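Local coordinates for protein cytokinin riboside 5'-monophosphate phosphoribohydrolase (Corynebacterium glutamicum, PDB 5ZBL) that is a member of the possible lysine decarboxylase family (SLOG clan), with a Rossmann-like alpha/beta fold built on a parallel sheet, at residues G49-L63 with G80-I92. Numbering follows the deposited sequence.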
loop_
_atom_site.group_PDB
_atom_site.type_symbol
_atom_site.label_atom_id
_atom_site.label_comp_id
_atom_site.label_asym_id
_atom_site.label_seq_id
_atom_site.Cartn_x
_atom_site.Cartn_y
_atom_site.Cartn_z
ATOM N N GLY A 49 -6.118 4.824 15.731
ATOM C CA GLY A 49 -6.786 5.846 16.584
ATOM C C GLY A 49 -8.140 6.489 16.201
ATOM O O GLY A 49 -8.590 7.482 16.822
ATOM N N GLY A 50 -8.819 5.925 15.213
ATOM C CA GLY A 50 -10.036 6.523 14.711
ATOM C C GLY A 50 -11.234 6.096 15.537
ATOM O O GLY A 50 -11.169 5.124 16.309
ATOM N N LYS A 51 -12.332 6.811 15.340
ATOM C CA LYS A 51 -13.569 6.522 15.994
ATOM C C LYS A 51 -14.702 6.183 15.010
ATOM O O LYS A 51 -15.818 6.039 15.415
ATOM C CB LYS A 51 -13.968 7.682 16.904
ATOM C CG LYS A 51 -14.113 9.030 16.200
ATOM C CD LYS A 51 -14.549 10.144 17.151
ATOM C CE LYS A 51 -14.776 11.438 16.388
ATOM N NZ LYS A 51 -14.751 12.576 17.338
ATOM N N VAL A 52 -14.443 6.046 13.733
ATOM C CA VAL A 52 -15.523 5.705 12.790
ATOM C C VAL A 52 -15.146 4.434 12.031
ATOM O O VAL A 52 -13.968 3.995 11.997
ATOM C CB VAL A 52 -15.862 6.833 11.796
ATOM C CG1 VAL A 52 -16.595 7.956 12.516
ATOM C CG2 VAL A 52 -14.628 7.351 11.079
ATOM N N GLY A 53 -16.179 3.834 11.473
ATOM C CA GLY A 53 -16.070 2.589 10.800
ATOM C C GLY A 53 -15.604 1.487 11.713
ATOM O O GLY A 53 -15.828 1.521 12.907
ATOM N N LEU A 54 -14.941 0.517 11.115
ATOM C CA LEU A 54 -14.480 -0.663 11.810
ATOM C C LEU A 54 -13.328 -0.315 12.722
ATOM O O LEU A 54 -13.077 -1.036 13.656
ATOM C CB LEU A 54 -14.026 -1.715 10.802
ATOM C CG LEU A 54 -15.062 -2.217 9.777
ATOM C CD1 LEU A 54 -14.381 -3.324 8.994
ATOM C CD2 LEU A 54 -16.408 -2.707 10.390
ATOM N N MET A 55 -12.623 0.783 12.438
ATOM C CA MET A 55 -11.653 1.340 13.374
ATOM C C MET A 55 -12.340 1.604 14.715
ATOM O O MET A 55 -11.922 1.045 15.715
ATOM C CB MET A 55 -10.971 2.590 12.822
ATOM C CG MET A 55 -9.739 2.297 11.960
ATOM S SD MET A 55 -8.951 3.821 11.324
ATOM C CE MET A 55 -7.569 3.854 12.453
ATOM N N GLY A 56 -13.427 2.376 14.710
ATOM C CA GLY A 56 -14.232 2.641 15.924
ATOM C C GLY A 56 -14.780 1.361 16.569
ATOM O O GLY A 56 -14.658 1.145 17.776
ATOM N N ILE A 57 -15.325 0.478 15.741
ATOM C CA ILE A 57 -15.869 -0.761 16.239
ATOM C C ILE A 57 -14.828 -1.617 16.965
ATOM O O ILE A 57 -15.108 -2.130 18.049
ATOM C CB ILE A 57 -16.433 -1.596 15.103
ATOM C CG1 ILE A 57 -17.641 -0.908 14.443
ATOM C CG2 ILE A 57 -16.801 -2.970 15.605
ATOM C CD1 ILE A 57 -18.821 -0.621 15.347
ATOM N N VAL A 58 -13.666 -1.839 16.340
ATOM C CA VAL A 58 -12.657 -2.742 16.927
ATOM C C VAL A 58 -12.038 -2.153 18.236
ATOM O O VAL A 58 -11.798 -2.867 19.195
ATOM C CB VAL A 58 -11.581 -3.209 15.876
ATOM C CG1 VAL A 58 -10.576 -2.118 15.567
ATOM C CG2 VAL A 58 -10.834 -4.448 16.350
ATOM N N ALA A 59 -11.814 -0.847 18.256
ATOM C CA ALA A 59 -11.330 -0.110 19.411
ATOM C C ALA A 59 -12.327 -0.290 20.556
ATOM O O ALA A 59 -11.934 -0.746 21.620
ATOM C CB ALA A 59 -11.152 1.367 19.082
ATOM N N ASP A 60 -13.597 0.017 20.297
ATOM C CA ASP A 60 -14.690 -0.137 21.275
ATOM C C ASP A 60 -14.861 -1.526 21.799
ATOM O O ASP A 60 -15.250 -1.685 22.957
ATOM C CB ASP A 60 -16.045 0.265 20.650
ATOM C CG ASP A 60 -16.212 1.786 20.496
ATOM O OD1 ASP A 60 -15.347 2.560 20.996
ATOM O OD2 ASP A 60 -17.211 2.205 19.876
ATOM N N ALA A 61 -14.667 -2.536 20.947
ATOM C CA ALA A 61 -14.901 -3.912 21.351
ATOM C C ALA A 61 -13.804 -4.444 22.242
ATOM O O ALA A 61 -14.091 -5.274 23.142
ATOM C CB ALA A 61 -15.116 -4.825 20.144
ATOM N N PHE A 62 -12.569 -3.979 22.040
ATOM C CA PHE A 62 -11.439 -4.396 22.894
ATOM C C PHE A 62 -11.652 -3.745 24.264
ATOM O O PHE A 62 -11.468 -4.367 25.323
ATOM C CB PHE A 62 -10.068 -3.952 22.346
ATOM C CG PHE A 62 -9.343 -4.968 21.502
ATOM C CD1 PHE A 62 -9.611 -5.093 20.148
ATOM C CD2 PHE A 62 -8.280 -5.698 22.026
ATOM C CE1 PHE A 62 -8.887 -5.967 19.347
ATOM C CE2 PHE A 62 -7.563 -6.589 21.231
ATOM C CZ PHE A 62 -7.856 -6.692 19.880
ATOM N N LEU A 63 -12.002 -2.469 24.220
ATOM C CA LEU A 63 -12.286 -1.716 25.432
ATOM C C LEU A 63 -13.419 -2.370 26.222
ATOM O O LEU A 63 -13.221 -2.743 27.378
ATOM C CB LEU A 63 -12.618 -0.261 25.119
ATOM C CG LEU A 63 -11.432 0.580 24.643
ATOM C CD1 LEU A 63 -11.967 1.956 24.251
ATOM C CD2 LEU A 63 -10.322 0.680 25.698
ATOM N N GLY A 80 -8.383 17.385 12.556
ATOM C CA GLY A 80 -9.627 16.971 11.911
ATOM C C GLY A 80 -10.768 16.456 12.790
ATOM O O GLY A 80 -11.780 16.016 12.246
ATOM N N GLU A 81 -10.623 16.478 14.122
ATOM C CA GLU A 81 -11.637 15.947 15.070
ATOM C C GLU A 81 -11.861 14.396 14.982
ATOM O O GLU A 81 -12.852 13.876 15.499
ATOM C CB GLU A 81 -12.979 16.729 14.968
ATOM C CG GLU A 81 -13.084 18.001 15.823
ATOM C CD GLU A 81 -14.523 18.535 15.897
ATOM O OE1 GLU A 81 -14.985 19.174 14.923
ATOM O OE2 GLU A 81 -15.207 18.313 16.929
ATOM N N LEU A 82 -10.906 13.672 14.391
ATOM C CA LEU A 82 -11.056 12.239 14.058
ATOM C C LEU A 82 -10.574 11.222 15.131
ATOM O O LEU A 82 -10.784 10.009 14.976
ATOM C CB LEU A 82 -10.304 11.952 12.758
ATOM C CG LEU A 82 -10.898 12.567 11.480
ATOM C CD1 LEU A 82 -9.836 12.743 10.397
ATOM C CD2 LEU A 82 -12.032 11.693 10.979
ATOM N N GLY A 83 -9.942 11.707 16.200
ATOM C CA GLY A 83 -9.341 10.846 17.203
ATOM C C GLY A 83 -10.364 10.275 18.153
ATOM O O GLY A 83 -11.326 10.923 18.490
ATOM N N HIS A 84 -10.159 9.040 18.573
ATOM C CA HIS A 84 -11.029 8.404 19.563
ATOM C C HIS A 84 -10.692 8.889 20.993
ATOM O O HIS A 84 -9.521 8.986 21.362
ATOM C CB HIS A 84 -10.815 6.917 19.450
ATOM C CG HIS A 84 -11.766 6.096 20.249
ATOM N ND1 HIS A 84 -12.659 5.226 19.668
ATOM C CD2 HIS A 84 -11.913 5.959 21.575
ATOM C CE1 HIS A 84 -13.300 4.574 20.610
ATOM N NE2 HIS A 84 -12.867 5.004 21.779
ATOM N N GLU A 85 -11.721 9.133 21.794
ATOM C CA GLU A 85 -11.617 9.930 23.034
ATOM C C GLU A 85 -11.612 9.142 24.330
ATOM O O GLU A 85 -11.551 9.734 25.394
ATOM C CB GLU A 85 -12.766 10.944 23.087
ATOM C CG GLU A 85 -12.971 11.683 21.764
ATOM C CD GLU A 85 -13.688 13.013 21.907
ATOM O OE1 GLU A 85 -14.507 13.162 22.833
ATOM O OE2 GLU A 85 -13.414 13.921 21.085
ATOM N N LYS A 86 -11.691 7.820 24.249
ATOM C CA LYS A 86 -11.699 6.938 25.415
ATOM C C LYS A 86 -10.795 5.711 25.313
ATOM O O LYS A 86 -11.049 4.701 25.955
ATOM C CB LYS A 86 -13.135 6.512 25.736
ATOM C CG LYS A 86 -14.172 7.640 25.619
ATOM C CD LYS A 86 -15.571 7.200 26.053
ATOM C CE LYS A 86 -16.388 8.368 26.594
ATOM N NZ LYS A 86 -15.882 8.766 27.949
ATOM N N LEU A 87 -9.709 5.824 24.555
ATOM C CA LEU A 87 -8.645 4.818 24.514
ATOM C C LEU A 87 -7.784 4.823 25.762
ATOM O O LEU A 87 -7.630 5.851 26.425
ATOM C CB LEU A 87 -7.722 5.029 23.319
ATOM C CG LEU A 87 -8.402 5.172 21.967
ATOM C CD1 LEU A 87 -7.370 5.598 20.929
ATOM C CD2 LEU A 87 -9.147 3.892 21.613
ATOM N N THR A 88 -7.187 3.670 26.048
ATOM C CA THR A 88 -6.168 3.563 27.087
ATOM C C THR A 88 -5.083 4.629 26.874
ATOM O O THR A 88 -4.604 5.257 27.820
ATOM C CB THR A 88 -5.504 2.165 27.051
ATOM O OG1 THR A 88 -6.510 1.144 26.864
ATOM C CG2 THR A 88 -4.630 1.905 28.295
ATOM N N GLU A 89 -4.691 4.811 25.615
ATOM C CA GLU A 89 -3.786 5.886 25.236
ATOM C C GLU A 89 -3.986 6.259 23.757
ATOM O O GLU A 89 -4.215 5.395 22.921
ATOM C CB GLU A 89 -2.358 5.407 25.430
ATOM C CG GLU A 89 -1.319 6.478 25.666
ATOM C CD GLU A 89 0.013 5.841 26.078
ATOM O OE1 GLU A 89 0.091 5.252 27.194
ATOM O OE2 GLU A 89 0.969 5.885 25.268
ATOM N N LEU A 90 -3.842 7.541 23.454
ATOM C CA LEU A 90 -3.809 8.028 22.115
ATOM C C LEU A 90 -2.486 8.765 21.939
ATOM O O LEU A 90 -2.283 9.792 22.533
ATOM C CB LEU A 90 -5.031 8.923 21.829
ATOM C CG LEU A 90 -5.095 9.621 20.442
ATOM C CD1 LEU A 90 -4.856 8.608 19.329
ATOM C CD2 LEU A 90 -6.420 10.356 20.238
ATOM N N GLU A 91 -1.588 8.206 21.129
ATOM C CA GLU A 91 -0.314 8.858 20.797
ATOM C C GLU A 91 -0.474 9.729 19.535
ATOM O O GLU A 91 -0.822 9.199 18.476
ATOM C CB GLU A 91 0.777 7.824 20.558
ATOM C CG GLU A 91 0.875 6.834 21.693
ATOM C CD GLU A 91 2.166 6.025 21.705
ATOM O OE1 GLU A 91 3.073 6.286 20.892
ATOM O OE2 GLU A 91 2.280 5.108 22.556
ATOM N N ILE A 92 -0.218 11.031 19.680
ATOM C CA ILE A 92 -0.133 12.010 18.578
ATOM C C ILE A 92 1.311 12.223 18.145
ATOM O O ILE A 92 2.164 12.652 18.954
ATOM C CB ILE A 92 -0.747 13.360 18.972
ATOM C CG1 ILE A 92 -2.158 13.132 19.533
ATOM C CG2 ILE A 92 -0.876 14.296 17.764
ATOM C CD1 ILE A 92 -2.763 14.403 20.081
#
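Gly49 O accepts a hydrogen bond from His84 N (2.8 Å), and Lys51 NZ reaches Glu81 O at 2.9 Å, nearly in line with the carbonyl (165°). The two bonds tie the glycine-rich turn ahead of helix 53-64, which with Gly50 and Gly53 resembles the strand-turn-helix of Rossmann-type folds, to the loop leading into strand 89-93, outermost in the chain's sheet. Lys51, extended beyond CG, runs along the backbone of Leu82 and Gly83; its ammonium also lies 4.2 Å from Glu85 OE2, too far for a salt bridge. Gly83 CA makes a C-H...O contact with Gly49 O.

Van der Waals packing takes over along the helix. The His84 ring, with CG anti to the backbone N (chi1 -172°), is directed to the helix, where Ala59 and Leu63 approach it obliquely. Leu87 CD2 meets Ala59 CB at 4.1 Å and Leu63 CD1 at 4.3 Å, while Leu63 CD1 makes a methyl-to-carbonyl contact with Lys86 O (3.4 Å). Tyr47 of strand 44-47 touches Ala59, His84 and Leu87, and its hydroxyl is hydrogen-bonded to Gly50 O.

His84 ND1 is buried with no partner in the model, consistent with a ring placed mainly by packing, whereas main-chain carbonyls fix the turn to the loop.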